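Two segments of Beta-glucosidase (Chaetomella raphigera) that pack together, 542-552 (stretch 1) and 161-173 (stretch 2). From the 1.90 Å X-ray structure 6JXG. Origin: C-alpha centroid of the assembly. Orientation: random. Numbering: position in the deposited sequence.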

# COMPACT_ATOMS: atom_id res chain seq x y z
N THR A 542 -11.86 -13.10 9.69
CA THR A 542 -10.41 -13.15 10.01
C THR A 542 -10.18 -12.34 11.25
O THR A 542 -10.97 -11.43 11.60
CB THR A 542 -9.55 -12.56 8.93
OG1 THR A 542 -10.04 -11.24 8.59
CG2 THR A 542 -9.58 -13.39 7.71
N ALA A 543 -9.07 -12.65 11.90
CA ALA A 543 -8.66 -11.99 13.13
C ALA A 543 -7.16 -12.28 13.40
O ALA A 543 -6.55 -13.20 12.81
CB ALA A 543 -9.54 -12.52 14.26
N ILE A 544 -6.59 -11.49 14.29
CA ILE A 544 -5.23 -11.71 14.80
C ILE A 544 -5.19 -13.05 15.52
O ILE A 544 -5.96 -13.29 16.44
CB ILE A 544 -4.80 -10.60 15.74
CG1 ILE A 544 -4.88 -9.21 15.03
CG2 ILE A 544 -3.41 -10.87 16.30
CD1 ILE A 544 -3.91 -9.02 13.85
N VAL A 545 -4.27 -13.89 15.13
CA VAL A 545 -4.15 -15.25 15.68
C VAL A 545 -3.05 -15.30 16.77
O VAL A 545 -2.05 -14.56 16.69
CB VAL A 545 -3.84 -16.04 14.43
CG1 VAL A 545 -2.44 -16.51 14.19
CG2 VAL A 545 -4.99 -16.59 13.67
N PRO A 546 -3.17 -16.20 17.76
CA PRO A 546 -2.13 -16.28 18.81
C PRO A 546 -1.01 -17.23 18.52
O PRO A 546 -0.12 -17.37 19.36
CB PRO A 546 -2.91 -16.82 20.05
CG PRO A 546 -4.04 -17.59 19.46
CD PRO A 546 -4.36 -17.01 18.09
N GLY A 547 -1.02 -17.93 17.40
CA GLY A 547 -0.02 -18.97 17.10
C GLY A 547 0.24 -18.97 15.59
O GLY A 547 0.48 -17.89 14.99
N ASP A 548 0.14 -20.11 14.95
CA ASP A 548 0.27 -20.15 13.50
C ASP A 548 -1.06 -19.79 12.84
O ASP A 548 -2.13 -19.94 13.45
CB ASP A 548 0.63 -21.59 13.02
CG ASP A 548 2.07 -21.95 13.31
OD1 ASP A 548 2.90 -21.12 13.80
OD2 ASP A 548 2.37 -23.10 13.03
N ASP A 549 -0.96 -19.30 11.62
CA ASP A 549 -2.14 -19.00 10.82
C ASP A 549 -2.17 -19.97 9.64
O ASP A 549 -1.29 -19.97 8.81
CB ASP A 549 -2.14 -17.52 10.39
CG ASP A 549 -3.46 -17.08 9.73
OD1 ASP A 549 -4.33 -17.92 9.42
OD2 ASP A 549 -3.64 -15.83 9.48
N ASN A 550 -3.20 -20.83 9.58
CA ASN A 550 -3.36 -21.78 8.48
C ASN A 550 -4.28 -21.29 7.38
O ASN A 550 -4.66 -22.00 6.45
CB ASN A 550 -3.77 -23.15 9.00
CG ASN A 550 -2.65 -23.78 9.83
OD1 ASN A 550 -1.66 -24.25 9.30
ND2 ASN A 550 -2.82 -23.76 11.12
N PHE A 551 -4.60 -20.02 7.47
CA PHE A 551 -5.32 -19.35 6.41
C PHE A 551 -6.56 -20.17 5.96
O PHE A 551 -6.74 -20.43 4.79
CB PHE A 551 -4.45 -19.00 5.24
CG PHE A 551 -3.46 -17.86 5.49
CD1 PHE A 551 -2.46 -17.97 6.48
CD2 PHE A 551 -3.49 -16.71 4.76
CE1 PHE A 551 -1.55 -16.94 6.70
CE2 PHE A 551 -2.57 -15.70 4.98
CZ PHE A 551 -1.65 -15.79 5.98
N PRO A 552 -7.42 -20.60 6.91
CA PRO A 552 -8.54 -21.50 6.51
C PRO A 552 -9.59 -20.80 5.64
O PRO A 552 -10.32 -21.42 4.92
CB PRO A 552 -9.11 -21.95 7.88
CG PRO A 552 -8.83 -20.78 8.74
CD PRO A 552 -7.43 -20.37 8.35
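Stretch 2 (161-173) EQETNRDTMSSNI

Stretch 2 runs alongside stretch 1 in the same direction: Ile 544 lies nearest Gln 162, and Asp 548 to Phe 551 follow Ser 170 to Ile 173 one for one, with CA atoms 4.8 to 5.8 Å apart. Between these two regions stretch 2 takes a longer path, through a type II turn from Glu 163 to Arg 166. Only Ser 170 and Ser 171 form strand; stretch 1 has no regular structure.

At the first contact the side chain of Gln 162 does the work of a strand backbone. Its CB points toward stretch 1, and chi1 p with chi2 t extends the amide to Val 545, where OE1 accepts from Val 545 N (3.0 Å) and NE2 donates to Val 545 O (2.9 Å). An amide suits this place because it offers a donor and an acceptor side by side. The second NE2 hydrogen goes to Thr 164 O (3.0 Å), tying the side chain to its own loop. Ile 544, m at both chi angles, lays CD1 against Gln 162 CB (3.7 Å) and CG2 near Thr 164 OG1 (3.7 Å), covering the stem of the glutamine.

Water bridges part of the remaining gap. Water 1 donates to Gln 162 OE1 and Asp 549 OD2, both at 2.8 Å; water 2 accepts from Asn 165 ND2 (3.0 Å) and donates to Val 545 O (3.0 Å) and Gly 547 O (2.6 Å).

Farther on, a single beta bridge pairs Asp 549 with Ser 171: Asp 549 N donates to Ser 170 O (2.8 Å) and Asn 172 N to Asp 549 O (2.9 Å). Side chains extend this pattern. Asp 548, chi1 m, brings OD1 to Ser 170 N (3.0 Å), so a carboxylate serves where a carbonyl might. Asn 172, also m, donates from ND2 to Asn 550 OD1 (2.8 Å), while its OD1 accepts a very short bond from Ser 170 OG (2.5 Å); the t rotamer of Ser 170 directs the hydroxyl there.

Phe 551 closes the contact. Its backbone has positive phi (49°), and its N donates to Asp 549 OD1 (2.9 Å), the t side chain of Asp 549 curling back to its own chain. The CB of Phe 551 points toward stretch 2, and chi1 m sets the ring among its neighbours: Ile 173 CG1 lies 3.7 Å from the ring centroid, over one face, in a CH-pi contact, and Glu 161 CG approaches the edge at CZ (4.2 Å). Ser 171 CB comes within 3.4 Å of CE1 of Phe 551; so small a side chain fits this close approach.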

# COMPACT_ATOMS: atom_id res chain seq x y z
N GLU A 161 1.01 -11.11 7.62
CA GLU A 161 -0.32 -10.49 7.64
C GLU A 161 -0.70 -9.98 9.05
O GLU A 161 -1.80 -9.51 9.22
CB GLU A 161 -1.36 -11.44 7.03
CG GLU A 161 -1.10 -11.70 5.54
CD GLU A 161 -1.45 -10.47 4.67
OE1 GLU A 161 -2.35 -9.68 5.13
OE2 GLU A 161 -0.84 -10.33 3.53
N GLN A 162 0.18 -10.19 10.03
CA GLN A 162 -0.00 -9.58 11.38
C GLN A 162 1.33 -9.29 12.02
O GLN A 162 2.32 -9.97 11.77
CB GLN A 162 -0.86 -10.45 12.31
CG GLN A 162 -0.21 -11.82 12.60
CD GLN A 162 -1.10 -12.66 13.52
OE1 GLN A 162 -2.27 -12.92 13.18
NE2 GLN A 162 -0.60 -12.98 14.69
N GLU A 163 1.34 -8.29 12.92
CA GLU A 163 2.54 -7.90 13.63
C GLU A 163 2.78 -8.76 14.89
O GLU A 163 3.92 -9.02 15.28
CB GLU A 163 2.46 -6.43 14.05
CG GLU A 163 2.52 -5.52 12.84
CD GLU A 163 3.78 -5.79 12.06
OE1 GLU A 163 4.88 -5.35 12.50
OE2 GLU A 163 3.69 -6.52 11.03
N THR A 164 1.68 -9.20 15.49
CA THR A 164 1.74 -10.10 16.63
C THR A 164 2.52 -11.39 16.31
O THR A 164 2.18 -12.19 15.38
CB THR A 164 0.33 -10.41 17.15
OG1 THR A 164 -0.35 -9.19 17.52
CG2 THR A 164 0.40 -11.34 18.42
N ASN A 165 3.60 -11.58 17.06
CA ASN A 165 4.51 -12.73 16.89
C ASN A 165 5.06 -12.87 15.49
O ASN A 165 5.32 -13.94 15.04
CB ASN A 165 3.82 -14.09 17.24
CG ASN A 165 3.23 -14.11 18.65
OD1 ASN A 165 3.78 -13.56 19.54
ND2 ASN A 165 2.09 -14.72 18.80
N ARG A 166 5.22 -11.77 14.79
CA ARG A 166 5.63 -11.82 13.44
C ARG A 166 6.96 -12.50 13.22
O ARG A 166 7.17 -12.97 12.12
CB ARG A 166 5.72 -10.42 12.81
CG ARG A 166 6.82 -9.55 13.42
CD ARG A 166 6.82 -8.14 12.84
NE ARG A 166 7.86 -7.36 13.47
CZ ARG A 166 8.43 -6.30 12.92
NH1 ARG A 166 8.07 -5.92 11.73
NH2 ARG A 166 9.39 -5.64 13.56
N ASP A 167 7.83 -12.55 14.22
CA ASP A 167 9.13 -13.16 13.98
C ASP A 167 9.23 -14.54 14.55
O ASP A 167 10.33 -15.12 14.60
CB ASP A 167 10.26 -12.30 14.50
CG ASP A 167 10.21 -12.08 15.96
OD1 ASP A 167 11.10 -11.38 16.37
OD2 ASP A 167 9.29 -12.49 16.68
N THR A 168 8.07 -15.13 14.90
CA THR A 168 8.11 -16.54 15.24
C THR A 168 6.98 -17.38 14.61
O THR A 168 7.13 -18.58 14.41
CB THR A 168 8.02 -16.75 16.77
OG1 THR A 168 6.83 -16.12 17.27
CG2 THR A 168 9.16 -16.10 17.55
N MET A 169 5.84 -16.78 14.39
CA MET A 169 4.71 -17.53 13.90
C MET A 169 4.92 -18.00 12.46
O MET A 169 5.70 -17.43 11.68
CB MET A 169 3.51 -16.60 13.87
CG MET A 169 3.80 -15.49 12.87
SD MET A 169 2.85 -15.64 11.40
CE MET A 169 1.77 -14.74 12.63
N SER A 170 4.17 -19.02 12.07
CA SER A 170 4.16 -19.48 10.67
C SER A 170 2.77 -19.16 10.01
O SER A 170 1.68 -19.32 10.61
CB SER A 170 4.47 -20.96 10.61
OG SER A 170 4.46 -21.41 9.27
N SER A 171 2.84 -18.70 8.77
CA SER A 171 1.75 -18.61 7.86
C SER A 171 1.89 -19.80 6.92
O SER A 171 2.91 -19.94 6.22
CB SER A 171 1.86 -17.31 7.06
OG SER A 171 1.66 -16.20 7.94
N ASN A 172 0.82 -20.59 6.85
CA ASN A 172 0.78 -21.78 6.07
C ASN A 172 -0.41 -21.62 5.11
O ASN A 172 -1.58 -21.67 5.49
CB ASN A 172 0.61 -23.01 6.95
CG ASN A 172 1.56 -23.05 8.09
OD1 ASN A 172 2.71 -22.62 7.98
ND2 ASN A 172 1.07 -23.57 9.25
N ILE A 173 -0.08 -21.38 3.85
CA ILE A 173 -1.05 -20.94 2.87
C ILE A 173 -1.15 -21.98 1.78
O ILE A 173 -0.13 -22.42 1.22
CB ILE A 173 -0.70 -19.58 2.29
CG1 ILE A 173 -0.25 -18.60 3.40
CG2 ILE A 173 -1.86 -19.09 1.46
CD1 ILE A 173 0.09 -17.21 2.86
O HOH W 1 -1.91 -13.97 10.60
O HOH W 2 0.76 -15.62 16.32
O HOH W 3 -3.47 -23.44 4.78